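Local coordinates for protein aminotransferase TlmJ (Streptoalloteichus hindustanus, PDB 5UID) that probably catalyses pyridoxal 5'-phosphate-dependent transamination in natural-product biosynthesis, at residues A[46-51]-A[169-174]; A[53-58]-A[196-201]; A[83-88]-A[328-333]; A[103-108]-A[343-348]. All coordinates share one frame; numbering follows the deposited sequence.

Contact 1 of 4, residues A[46-51]-A[169-174]; sequences EHLGVG and GRACGT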
loop_
_atom_site.group_PDB
_atom_site.type_symbol
_atom_site.label_atom_id
_atom_site.label_comp_id
_atom_site.label_asym_id
_atom_site.label_seq_id
_atom_site.Cartn_x
_atom_site.Cartn_y
_atom_site.Cartn_z
ATOM N N GLU A 46 -11.225 20.419 1.886
ATOM C CA GLU A 46 -12.227 21.319 2.448
ATOM C C GLU A 46 -12.461 21.020 3.924
ATOM O O GLU A 46 -12.634 21.939 4.733
ATOM C CB GLU A 46 -13.531 21.209 1.662
ATOM C CG GLU A 46 -14.662 22.065 2.212
ATOM C CD GLU A 46 -15.966 21.861 1.463
ATOM O OE1 GLU A 46 -15.954 21.177 0.418
ATOM O OE2 GLU A 46 -17.003 22.385 1.924
ATOM N N HIS A 47 -12.463 19.735 4.290
ATOM C CA HIS A 47 -12.594 19.355 5.693
ATOM C C HIS A 47 -11.466 19.945 6.530
ATOM O O HIS A 47 -11.689 20.388 7.664
ATOM C CB HIS A 47 -12.619 17.830 5.808
ATOM C CG HIS A 47 -12.540 17.326 7.215
ATOM N ND1 HIS A 47 -13.582 17.445 8.110
ATOM C CD2 HIS A 47 -11.545 16.693 7.879
ATOM C CE1 HIS A 47 -13.230 16.910 9.265
ATOM N NE2 HIS A 47 -11.998 16.446 9.152
ATOM N N LEU A 48 -10.248 19.970 5.986
ATOM C CA LEU A 48 -9.109 20.539 6.694
ATOM C C LEU A 48 -9.054 22.055 6.604
ATOM O O LEU A 48 -8.320 22.681 7.376
ATOM C CB LEU A 48 -7.804 19.962 6.145
ATOM C CG LEU A 48 -7.606 18.459 6.316
ATOM C CD1 LEU A 48 -6.290 18.031 5.683
ATOM C CD2 LEU A 48 -7.656 18.088 7.791
ATOM N N GLY A 49 -9.804 22.656 5.685
ATOM C CA GLY A 49 -9.707 24.085 5.469
ATOM C C GLY A 49 -8.471 24.515 4.712
ATOM O O GLY A 49 -7.954 25.608 4.957
ATOM N N VAL A 50 -7.976 23.676 3.801
ATOM C CA VAL A 50 -6.791 23.972 3.009
ATOM C C VAL A 50 -7.136 23.814 1.533
ATOM O O VAL A 50 -8.238 23.406 1.167
ATOM C CB VAL A 50 -5.593 23.074 3.383
ATOM C CG1 VAL A 50 -5.204 23.286 4.838
ATOM C CG2 VAL A 50 -5.927 21.611 3.121
ATOM N N GLY A 51 -6.168 24.147 0.685
ATOM C CA GLY A 51 -6.358 24.003 -0.742
ATOM C C GLY A 51 -6.198 22.565 -1.197
ATOM O O GLY A 51 -5.461 21.773 -0.607
ATOM N N GLY A 169 -10.411 26.342 15.751
ATOM C CA GLY A 169 -10.945 26.268 14.407
ATOM C C GLY A 169 -9.980 25.805 13.337
ATOM O O GLY A 169 -10.348 25.801 12.157
ATOM N N ARG A 170 -8.762 25.414 13.701
ATOM C CA ARG A 170 -7.771 24.939 12.744
ATOM C C ARG A 170 -7.569 23.440 12.920
ATOM O O ARG A 170 -7.346 22.966 14.038
ATOM C CB ARG A 170 -6.444 25.679 12.913
ATOM C CG ARG A 170 -6.501 27.134 12.491
ATOM C CD ARG A 170 -5.121 27.758 12.503
ATOM N NE ARG A 170 -4.175 26.999 11.689
ATOM C CZ ARG A 170 -2.913 27.360 11.480
ATOM N NH1 ARG A 170 -2.124 26.607 10.729
ATOM N NH2 ARG A 170 -2.442 28.474 12.020
ATOM N N ALA A 171 -7.638 22.706 11.814
ATOM C CA ALA A 171 -7.588 21.252 11.875
ATOM C C ALA A 171 -6.192 20.767 12.244
ATOM O O ALA A 171 -5.183 21.291 11.762
ATOM C CB ALA A 171 -8.012 20.654 10.534
ATOM N N CYS A 172 -6.139 19.763 13.117
ATOM C CA CYS A 172 -4.881 19.085 13.392
ATOM C C CYS A 172 -4.331 18.482 12.107
ATOM O O CYS A 172 -5.080 17.961 11.277
ATOM C CB CYS A 172 -5.077 17.997 14.450
ATOM S SG CYS A 172 -5.506 18.625 16.097
ATOM N N GLY A 173 -3.014 18.566 11.941
ATOM C CA GLY A 173 -2.376 18.192 10.698
ATOM C C GLY A 173 -2.133 19.339 9.742
ATOM O O GLY A 173 -1.535 19.123 8.680
ATOM N N THR A 174 -2.579 20.548 10.081
ATOM C CA THR A 174 -2.363 21.726 9.257
ATOM C C THR A 174 -1.555 22.805 9.963
ATOM O O THR A 174 -1.376 23.892 9.400
ATOM C CB THR A 174 -3.708 22.317 8.806
ATOM O OG1 THR A 174 -4.434 22.780 9.952
ATOM C CG2 THR A 174 -4.538 21.268 8.073
HETATM O O HOH W 1 -7.830 24.397 9.126
#
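L48 and V50 meet A171 and T174 in a small, mostly apolar contact between the C-terminal end of helix 35-48 and the turn that follows the short strand 170-171. The helix stops in a Schellman motif with G49, at positive phi, as its C-prime residue, and the chain then swings V50 round toward T174. On the other side a type II turn runs from A171 to T174, with G173 at backbone angles that call for glycine. Mostly methyl groups do the touching. L48 CD2 lies against A171 CB at 3.8 Å, and the same CB is 3.8 Å from L48 O. T174 CG2 serves two partners, V50 CG1 at 3.9 Å and L48 CB at 4.0 Å. T174 chi1 of 64° sets OG1 between the backbone N and carbonyl carbon, where it gives a very short, and therefore geometrically doubtful, bond to A171 O; CG2 is then anti to the carbonyl carbon. A water links the two backbones: it accepts from A171 N at 3.2 Å and donates to L48 O over a suspiciously short leg. Around the contact, E157 receives G173 N, and H47 NE2 bonds V163 O. The side chains thus contribute dispersion and burial, and the polar link from helix end to turn is apparently carried by the water, its leg to L48 O being doubtful.

Contact 2 of 4, residues A[53-58]-A[196-201]; sequences EQVVSV and MLCFRD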
loop_
_atom_site.group_PDB
_atom_site.type_symbol
_atom_site.label_atom_id
_atom_site.label_comp_id
_atom_site.label_asym_id
_atom_site.label_seq_id
_atom_site.Cartn_x
_atom_site.Cartn_y
_atom_site.Cartn_z
ATOM N N GLU A 53 -4.663 21.589 -3.743
ATOM C CA GLU A 53 -3.314 21.386 -4.258
ATOM C C GLU A 53 -2.343 20.907 -3.187
ATOM O O GLU A 53 -1.314 20.312 -3.524
ATOM C CB GLU A 53 -2.790 22.682 -4.876
ATOM C CG GLU A 53 -2.795 23.853 -3.906
ATOM C CD GLU A 53 -2.124 25.086 -4.472
ATOM O OE1 GLU A 53 -1.634 25.026 -5.619
ATOM O OE2 GLU A 53 -2.087 26.116 -3.766
ATOM N N GLN A 54 -2.637 21.159 -1.912
ATOM C CA GLN A 54 -1.738 20.792 -0.826
ATOM C C GLN A 54 -1.883 19.342 -0.390
ATOM O O GLN A 54 -1.053 18.859 0.389
ATOM C CB GLN A 54 -1.986 21.695 0.381
ATOM C CG GLN A 54 -1.831 23.176 0.107
ATOM C CD GLN A 54 -2.107 24.011 1.338
ATOM O OE1 GLN A 54 -3.211 24.522 1.519
ATOM N NE2 GLN A 54 -1.102 24.149 2.197
ATOM N N VAL A 55 -2.906 18.643 -0.865
ATOM C CA VAL A 55 -3.301 17.354 -0.318
ATOM C C VAL A 55 -3.013 16.267 -1.345
ATOM O O VAL A 55 -3.279 16.438 -2.540
ATOM C CB VAL A 55 -4.787 17.381 0.083
ATOM C CG1 VAL A 55 -5.137 16.171 0.874
ATOM C CG2 VAL A 55 -5.077 18.625 0.898
ATOM N N VAL A 56 -2.451 15.151 -0.877
ATOM C CA VAL A 56 -2.043 14.045 -1.739
ATOM C C VAL A 56 -2.503 12.738 -1.106
ATOM O O VAL A 56 -2.115 12.418 0.025
ATOM C CB VAL A 56 -0.523 14.016 -1.969
ATOM C CG1 VAL A 56 -0.155 12.863 -2.891
ATOM C CG2 VAL A 56 -0.030 15.346 -2.539
ATOM N N SER A 57 -3.314 11.979 -1.837
ATOM C CA SER A 57 -3.758 10.671 -1.376
ATOM C C SER A 57 -2.624 9.657 -1.489
ATOM O O SER A 57 -1.867 9.662 -2.461
ATOM C CB SER A 57 -4.963 10.204 -2.194
ATOM O OG SER A 57 -5.385 8.909 -1.802
ATOM N N VAL A 58 -2.506 8.789 -0.480
ATOM C CA VAL A 58 -1.490 7.742 -0.452
ATOM C C VAL A 58 -2.125 6.443 0.030
ATOM O O VAL A 58 -3.293 6.400 0.422
ATOM C CB VAL A 58 -0.278 8.110 0.434
ATOM C CG1 VAL A 58 0.543 9.215 -0.221
ATOM C CG2 VAL A 58 -0.734 8.524 1.825
HETATM N N MSE A 196 -3.446 9.878 3.707
HETATM C CA MSE A 196 -3.539 11.215 3.148
HETATM C C MSE A 196 -2.382 12.069 3.637
HETATM O O MSE A 196 -1.992 11.996 4.801
HETATM C CB MSE A 196 -4.874 11.863 3.517
HETATM C CG MSE A 196 -5.159 13.155 2.770
HETATM SE SE MSE A 196 -5.748 12.885 0.926
HETATM C CE MSE A 196 -7.537 12.207 1.293
ATOM N N LEU A 197 -1.827 12.872 2.736
ATOM C CA LEU A 197 -0.763 13.809 3.061
ATOM C C LEU A 197 -1.255 15.234 2.854
ATOM O O LEU A 197 -2.024 15.505 1.929
ATOM C CB LEU A 197 0.474 13.558 2.197
ATOM C CG LEU A 197 1.334 12.351 2.560
ATOM C CD1 LEU A 197 2.330 12.073 1.452
ATOM C CD2 LEU A 197 2.050 12.604 3.875
ATOM N N CYS A 198 -0.813 16.140 3.722
ATOM C CA CYS A 198 -1.078 17.563 3.563
ATOM C C CYS A 198 0.222 18.325 3.762
ATOM O O CYS A 198 0.883 18.174 4.794
ATOM C CB CYS A 198 -2.140 18.056 4.551
ATOM S SG CYS A 198 -2.557 19.808 4.366
ATOM N N PHE A 199 0.583 19.138 2.776
ATOM C CA PHE A 199 1.826 19.894 2.797
ATOM C C PHE A 199 1.528 21.383 2.868
ATOM O O PHE A 199 0.645 21.883 2.165
ATOM C CB PHE A 199 2.675 19.598 1.557
ATOM C CG PHE A 199 3.131 18.175 1.464
ATOM C CD1 PHE A 199 2.344 17.221 0.844
ATOM C CD2 PHE A 199 4.350 17.790 1.998
ATOM C CE1 PHE A 199 2.762 15.908 0.758
ATOM C CE2 PHE A 199 4.774 16.478 1.915
ATOM C CZ PHE A 199 3.979 15.536 1.295
ATOM N N ARG A 200 2.266 22.086 3.725
ATOM C CA ARG A 200 2.183 23.541 3.729
ATOM C C ARG A 200 2.750 24.115 2.438
ATOM O O ARG A 200 2.242 25.114 1.915
ATOM C CB ARG A 200 2.921 24.100 4.944
ATOM C CG ARG A 200 2.311 25.365 5.523
ATOM C CD ARG A 200 2.064 25.191 7.011
ATOM N NE ARG A 200 2.769 26.179 7.819
ATOM C CZ ARG A 200 2.189 26.930 8.750
ATOM N NH1 ARG A 200 0.895 26.793 9.000
ATOM N NH2 ARG A 200 2.905 27.810 9.439
ATOM N N ASP A 201 3.793 23.483 1.901
ATOM C CA ASP A 201 4.413 23.922 0.658
ATOM C C ASP A 201 3.770 23.193 -0.514
ATOM O O ASP A 201 3.867 21.961 -0.589
ATOM C CB ASP A 201 5.907 23.646 0.689
ATOM C CG ASP A 201 6.618 24.093 -0.577
ATOM O OD1 ASP A 201 6.030 24.860 -1.367
ATOM O OD2 ASP A 201 7.775 23.671 -0.778
#
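V56 and L197 exchange two backbone hydrogen bonds, V56 O receiving L197 N at 2.8 Å and V56 N reaching L197 O at 2.9 Å, the hydrogen-bonded pair of an antiparallel strand pairing. Q54 extends it: its O accepts F199 N at 2.9 Å, and its extended side chain turns NE2 back to F199 O, also 2.9 Å, with the N-H bent to 139° and the oxygen lying 27° out of the amide plane. The other amide end, OE1, takes G51 N, holding the group at both heteroatoms. An alanine here would probably leave F199 O and G51 N without these partners, the backbone bond from F199 N remaining. Packing follows the two faces. V55, S57 and M196 touch helix 35-48, where selenomethionine M196 brings SE to an unusually short 3.3 Å from V55 CG1, a doubtful value, and 3.8 Å from S57 CA; C198, on the same face, lies on V50 and W181. V56, L197 and F199 turn to the other face; F199 lies against helix 202-212, and the V58 and L197 side chains cross at about a right angle, CG1 to CD1 3.8 Å. Strand 55-58 is one of the two outermost in the seven-stranded mixed sheet, a sheet typical of fold type I aminotransferases. The chemistry is that of a sheet edge joined by backbone bonds, extended by one glutamine amide and flanked by apolar side chains.

Contact 3 of 4, residues A[83-88]-A[328-333]; sequences PSISFV and FRYAPL. With SO4 (sulfate ion), chain E.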
loop_
_atom_site.group_PDB
_atom_site.type_symbol
_atom_site.label_atom_id
_atom_site.label_comp_id
_atom_site.label_asym_id
_atom_site.label_seq_id
_atom_site.Cartn_x
_atom_site.Cartn_y
_atom_site.Cartn_z
ATOM N N PRO A 83 7.859 11.756 20.275
ATOM C CA PRO A 83 7.598 11.206 21.609
ATOM C C PRO A 83 7.748 9.695 21.618
ATOM O O PRO A 83 7.511 9.018 20.614
ATOM C CB PRO A 83 6.153 11.632 21.895
ATOM C CG PRO A 83 5.555 11.869 20.552
ATOM C CD PRO A 83 6.669 12.411 19.708
ATOM N N SER A 84 8.169 9.167 22.771
ATOM C CA SER A 84 8.226 7.720 22.937
ATOM C C SER A 84 6.870 7.083 22.672
ATOM O O SER A 84 6.798 5.950 22.185
ATOM C CB SER A 84 8.719 7.371 24.340
ATOM O OG SER A 84 8.831 5.971 24.507
ATOM N N ILE A 85 5.792 7.800 22.973
ATOM C CA ILE A 85 4.435 7.320 22.679
ATOM C C ILE A 85 4.139 7.752 21.248
ATOM O O ILE A 85 3.448 8.737 20.978
ATOM C CB ILE A 85 3.405 7.842 23.685
ATOM C CG1 ILE A 85 3.872 7.559 25.116
ATOM C CG2 ILE A 85 2.040 7.211 23.429
ATOM C CD1 ILE A 85 4.170 6.098 25.383
ATOM N N SER A 86 4.694 6.998 20.300
ATOM C CA SER A 86 4.447 7.219 18.884
ATOM C C SER A 86 4.191 5.879 18.213
ATOM O O SER A 86 4.541 4.821 18.739
ATOM C CB SER A 86 5.619 7.936 18.196
ATOM O OG SER A 86 5.773 9.259 18.680
ATOM N N PHE A 87 3.566 5.939 17.040
ATOM C CA PHE A 87 3.339 4.735 16.258
ATOM C C PHE A 87 4.664 4.190 15.743
ATOM O O PHE A 87 5.563 4.950 15.370
ATOM C CB PHE A 87 2.394 5.030 15.092
ATOM C CG PHE A 87 2.104 3.836 14.233
ATOM C CD1 PHE A 87 1.360 2.775 14.727
ATOM C CD2 PHE A 87 2.569 3.774 12.931
ATOM C CE1 PHE A 87 1.093 1.673 13.937
ATOM C CE2 PHE A 87 2.305 2.675 12.136
ATOM C CZ PHE A 87 1.564 1.624 12.641
ATOM N N VAL A 88 4.783 2.858 15.731
ATOM C CA VAL A 88 6.047 2.218 15.368
ATOM C C VAL A 88 6.471 2.596 13.953
ATOM O O VAL A 88 7.669 2.713 13.666
ATOM C CB VAL A 88 5.936 0.689 15.541
ATOM C CG1 VAL A 88 4.823 0.122 14.668
ATOM C CG2 VAL A 88 7.264 0.012 15.230
ATOM N N PHE A 328 -3.420 -1.155 25.205
ATOM C CA PHE A 328 -2.664 0.070 25.427
ATOM C C PHE A 328 -2.017 0.520 24.128
ATOM O O PHE A 328 -1.409 -0.287 23.417
ATOM C CB PHE A 328 -1.589 -0.107 26.503
ATOM C CG PHE A 328 -0.655 1.068 26.611
ATOM C CD1 PHE A 328 -1.059 2.233 27.241
ATOM C CD2 PHE A 328 0.620 1.011 26.065
ATOM C CE1 PHE A 328 -0.207 3.321 27.334
ATOM C CE2 PHE A 328 1.475 2.093 26.154
ATOM C CZ PHE A 328 1.062 3.250 26.790
ATOM N N ARG A 329 -2.159 1.807 23.825
ATOM C CA ARG A 329 -1.430 2.484 22.764
ATOM C C ARG A 329 -0.841 3.759 23.348
ATOM O O ARG A 329 -1.471 4.399 24.194
ATOM C CB ARG A 329 -2.344 2.833 21.579
ATOM C CG ARG A 329 -3.026 1.648 20.918
ATOM C CD ARG A 329 -2.047 0.827 20.099
ATOM N NE ARG A 329 -2.738 -0.168 19.286
ATOM C CZ ARG A 329 -3.054 -1.386 19.712
ATOM N NH1 ARG A 329 -3.685 -2.229 18.906
ATOM N NH2 ARG A 329 -2.738 -1.758 20.945
ATOM N N TYR A 330 0.371 4.118 22.929
ATOM C CA TYR A 330 1.213 3.308 22.056
ATOM C C TYR A 330 2.410 2.838 22.862
ATOM O O TYR A 330 2.955 3.605 23.659
ATOM C CB TYR A 330 1.668 4.109 20.829
ATOM C CG TYR A 330 0.530 4.605 19.968
ATOM C CD1 TYR A 330 -0.123 5.795 20.265
ATOM C CD2 TYR A 330 0.103 3.880 18.863
ATOM C CE1 TYR A 330 -1.171 6.250 19.485
ATOM C CE2 TYR A 330 -0.945 4.328 18.076
ATOM C CZ TYR A 330 -1.578 5.511 18.391
ATOM O OH TYR A 330 -2.621 5.957 17.610
ATOM N N ALA A 331 2.811 1.587 22.663
ATOM C CA ALA A 331 3.918 1.025 23.422
ATOM C C ALA A 331 5.128 1.953 23.343
ATOM O O ALA A 331 5.438 2.473 22.263
ATOM C CB ALA A 331 4.277 -0.365 22.894
ATOM N N PRO A 332 5.810 2.206 24.458
ATOM C CA PRO A 332 6.913 3.179 24.448
ATOM C C PRO A 332 8.067 2.694 23.586
ATOM O O PRO A 332 8.711 1.686 23.886
ATOM C CB PRO A 332 7.304 3.284 25.924
ATOM C CG PRO A 332 6.857 1.997 26.529
ATOM C CD PRO A 332 5.617 1.589 25.781
ATOM N N LEU A 333 8.327 3.427 22.500
ATOM C CA LEU A 333 9.346 3.012 21.544
ATOM C C LEU A 333 10.759 3.180 22.083
ATOM O O LEU A 333 11.673 2.503 21.599
ATOM C CB LEU A 333 9.178 3.798 20.244
ATOM C CG LEU A 333 7.892 3.508 19.468
ATOM C CD1 LEU A 333 7.805 4.391 18.235
ATOM C CD2 LEU A 333 7.829 2.034 19.094
HETATM S S SO4 E . -3.615 -5.436 20.647
HETATM O O1 SO4 E . -4.491 -5.370 21.812
HETATM O O2 SO4 E . -2.464 -4.560 20.848
HETATM O O3 SO4 E . -4.355 -5.008 19.462
HETATM O O4 SO4 E . -3.154 -6.810 20.468
HETATM O O HOH W 2 4.411 2.216 19.745
#
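S84 O takes the N-H of L333 in a nearly straight bond (3.0 Å, 175°), joining two loops, one of which carries a cis peptide before Y330. A water donates to both S86 O (2.8 Å) and A331 O, adding a second bridge. I85 fills the angle between the loops: CG2, anti to the backbone N, meets the edge of the Y330 ring, while CD1 comes to 3.3 Å from Y330 O. L333 CD1 lies 3.3 Å from S86 O and also touches V88. One face of the Y330 ring carries R329 CB over its centre, 3.7 Å above the plane, and its OH bonds O3 of the lysine-bound cofactor at position 187. The R329 guanidinium grips a sulfate, probably from the crystallisation liquor, NH1 to O3 at 2.9 Å and NH2 to O2 at 2.8 Å; NH2 also bonds F328 O from above that carbonyl's plane. An alanine in place of R329 would keep CB on the ring but would probably leave the sulfate to Y325 and T327 and F328 O without this donor. F236 of the second subunit packs on V88, A331 and L333, while S84 OG bonds H334. One backbone bond, a water bridge and the packing of I85 join the loops, consistent with holding in place the chain that carries Y330, and R329 binds the sulfate together with Y325 and T327.

Contact 4 of 4, residues A[103-108]-A[343-348]; sequences FCDVDP and GSLPGA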
loop_
_atom_site.group_PDB
_atom_site.type_symbol
_atom_site.label_atom_id
_atom_site.label_comp_id
_atom_site.label_asym_id
_atom_site.label_seq_id
_atom_site.Cartn_x
_atom_site.Cartn_y
_atom_site.Cartn_z
ATOM N N PHE A 103 13.897 9.948 20.945
ATOM C CA PHE A 103 12.614 9.931 21.631
ATOM C C PHE A 103 12.573 10.954 22.760
ATOM O O PHE A 103 13.539 11.114 23.513
ATOM C CB PHE A 103 12.321 8.534 22.178
ATOM C CG PHE A 103 12.209 7.481 21.112
ATOM C CD1 PHE A 103 11.148 7.491 20.223
ATOM C CD2 PHE A 103 13.162 6.482 21.001
ATOM C CE1 PHE A 103 11.041 6.526 19.237
ATOM C CE2 PHE A 103 13.062 5.511 20.020
ATOM C CZ PHE A 103 12.001 5.535 19.137
ATOM N N CYS A 104 11.445 11.650 22.871
ATOM C CA CYS A 104 11.211 12.594 23.951
ATOM C C CYS A 104 10.091 12.087 24.851
ATOM O O CYS A 104 9.312 11.204 24.481
ATOM C CB CYS A 104 10.870 13.989 23.410
ATOM S SG CYS A 104 9.218 14.156 22.692
ATOM N N ASP A 105 10.022 12.661 26.048
ATOM C CA ASP A 105 9.070 12.228 27.057
ATOM C C ASP A 105 7.678 12.783 26.755
ATOM O O ASP A 105 7.474 13.559 25.816
ATOM C CB ASP A 105 9.545 12.658 28.443
ATOM C CG ASP A 105 9.187 11.652 29.514
ATOM O OD1 ASP A 105 8.326 10.786 29.247
ATOM O OD2 ASP A 105 9.765 11.725 30.619
ATOM N N VAL A 106 6.699 12.374 27.567
ATOM C CA VAL A 106 5.316 12.809 27.422
ATOM C C VAL A 106 4.742 13.128 28.796
ATOM O O VAL A 106 5.237 12.674 29.829
ATOM C CB VAL A 106 4.423 11.751 26.725
ATOM C CG1 VAL A 106 4.930 11.443 25.322
ATOM C CG2 VAL A 106 4.341 10.483 27.569
ATOM N N ASP A 107 3.686 13.928 28.790
ATOM C CA ASP A 107 2.867 14.131 29.979
ATOM C C ASP A 107 2.129 12.834 30.286
ATOM O O ASP A 107 1.365 12.357 29.438
ATOM C CB ASP A 107 1.885 15.280 29.732
ATOM C CG ASP A 107 1.098 15.677 30.971
ATOM O OD1 ASP A 107 0.828 14.820 31.839
ATOM O OD2 ASP A 107 0.732 16.865 31.066
ATOM N N PRO A 108 2.323 12.227 31.461
ATOM C CA PRO A 108 1.657 10.941 31.730
ATOM C C PRO A 108 0.141 11.038 31.799
ATOM O O PRO A 108 -0.546 10.040 31.552
ATOM C CB PRO A 108 2.259 10.512 33.076
ATOM C CG PRO A 108 2.710 11.779 33.715
ATOM C CD PRO A 108 3.159 12.670 32.591
ATOM N N GLY A 343 17.767 6.758 26.705
ATOM C CA GLY A 343 17.839 7.036 28.123
ATOM C C GLY A 343 16.536 6.734 28.831
ATOM O O GLY A 343 15.713 5.937 28.373
ATOM N N SER A 344 16.351 7.387 29.974
ATOM C CA SER A 344 15.126 7.255 30.745
ATOM C C SER A 344 14.143 8.351 30.357
ATOM O O SER A 344 14.527 9.507 30.163
ATOM C CB SER A 344 15.417 7.323 32.245
ATOM O OG SER A 344 14.223 7.196 33.000
ATOM N N LEU A 345 12.873 7.972 30.233
ATOM C CA LEU A 345 11.776 8.910 30.001
ATOM C C LEU A 345 10.687 8.557 31.003
ATOM O O LEU A 345 9.811 7.729 30.720
ATOM C CB LEU A 345 11.267 8.841 28.560
ATOM C CG LEU A 345 12.253 9.230 27.453
ATOM C CD1 LEU A 345 11.664 8.938 26.079
ATOM C CD2 LEU A 345 12.651 10.696 27.565
ATOM N N PRO A 346 10.722 9.158 32.197
ATOM C CA PRO A 346 9.789 8.736 33.257
ATOM C C PRO A 346 8.326 8.879 32.885
ATOM O O PRO A 346 7.509 8.037 33.280
ATOM C CB PRO A 346 10.164 9.651 34.431
ATOM C CG PRO A 346 11.581 10.039 34.170
ATOM C CD PRO A 346 11.704 10.144 32.678
ATOM N N GLY A 347 7.966 9.924 32.136
ATOM C CA GLY A 347 6.567 10.119 31.788
ATOM C C GLY A 347 6.018 8.988 30.940
ATOM O O GLY A 347 4.968 8.418 31.244
ATOM N N ALA A 348 6.731 8.642 29.866
ATOM C CA ALA A 348 6.268 7.575 28.986
ATOM C C ALA A 348 6.328 6.219 29.678
ATOM O O ALA A 348 5.457 5.368 29.464
ATOM C CB ALA A 348 7.095 7.563 27.700
#
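The D105 carboxylate, reaching from the loop after strand 100-104, accepts two N-H groups of the first turn of helix 346-354, G347 N and A348 N, where L345 holds the N-cap position. OD2 uses its syn lone pair to take G347 N at 3.0 Å in a fairly straight bond (162°). OD1 accepts A348 N at 2.7 Å, met nearly along its C-O axis, and, on its anti side but 34° out of the carboxylate plane, V106 N of its own loop at 2.8 Å, so one oxygen is gripped by two N-H groups. The negative group at the positive end of the helix dipole would be favoured there, and the bond from V106 N holds the carboxylate in place. P346, which has no N-H to give, rests with CD 3.2 Å from OD2. G347 is pressed close: its CA meets V106 O at 3.5 Å, and any side chain at that position would run into V106 O and D105 OD1. L345 slides past D105 in the opposite direction, CD2 near D105 CB and CD1 3.6 Å from C104 O, with F103 CB also against CD1. V106 CG2 sits between the backbone N and the carbonyl carbon and meets A348 CB at 4.0 Å. L345 N bonds E349 further along the helix. Strand 100-104, outermost on this side of the sheet, lies beside strand 79-83, with C104 on V81 and P83 and F103 on L82; the helix start thus covers the loop where that edge strand ends, L345 also touching H334, while F103 packs on L333.

Contacts 1 and 2 form one neighbourhood, centres 11 Å apart: V50 CG2 packs at 3.8 Å on V55 CG2, and the like-charged R170 NH1 and R200 NH1 come within 3.5 Å. Contacts 3 and 4 form another, centres 10 Å apart, joined by a probable bond of 2.9 Å from S84 N to C104 O and by L333 CB against F103 CE1. Contacts 1 and 3, centres about 25 Å apart, lie on opposite sides of the chain's centre. Contacts 2 and 4 belong to opposite edges of the same sheet, their centres about 31 Å apart. Contact 3 reaches the lysine-bound cofactor through Y330, and the S57 side chain of contact 2 lies about 9 Å from a bound pyridoxal-5'-phosphate.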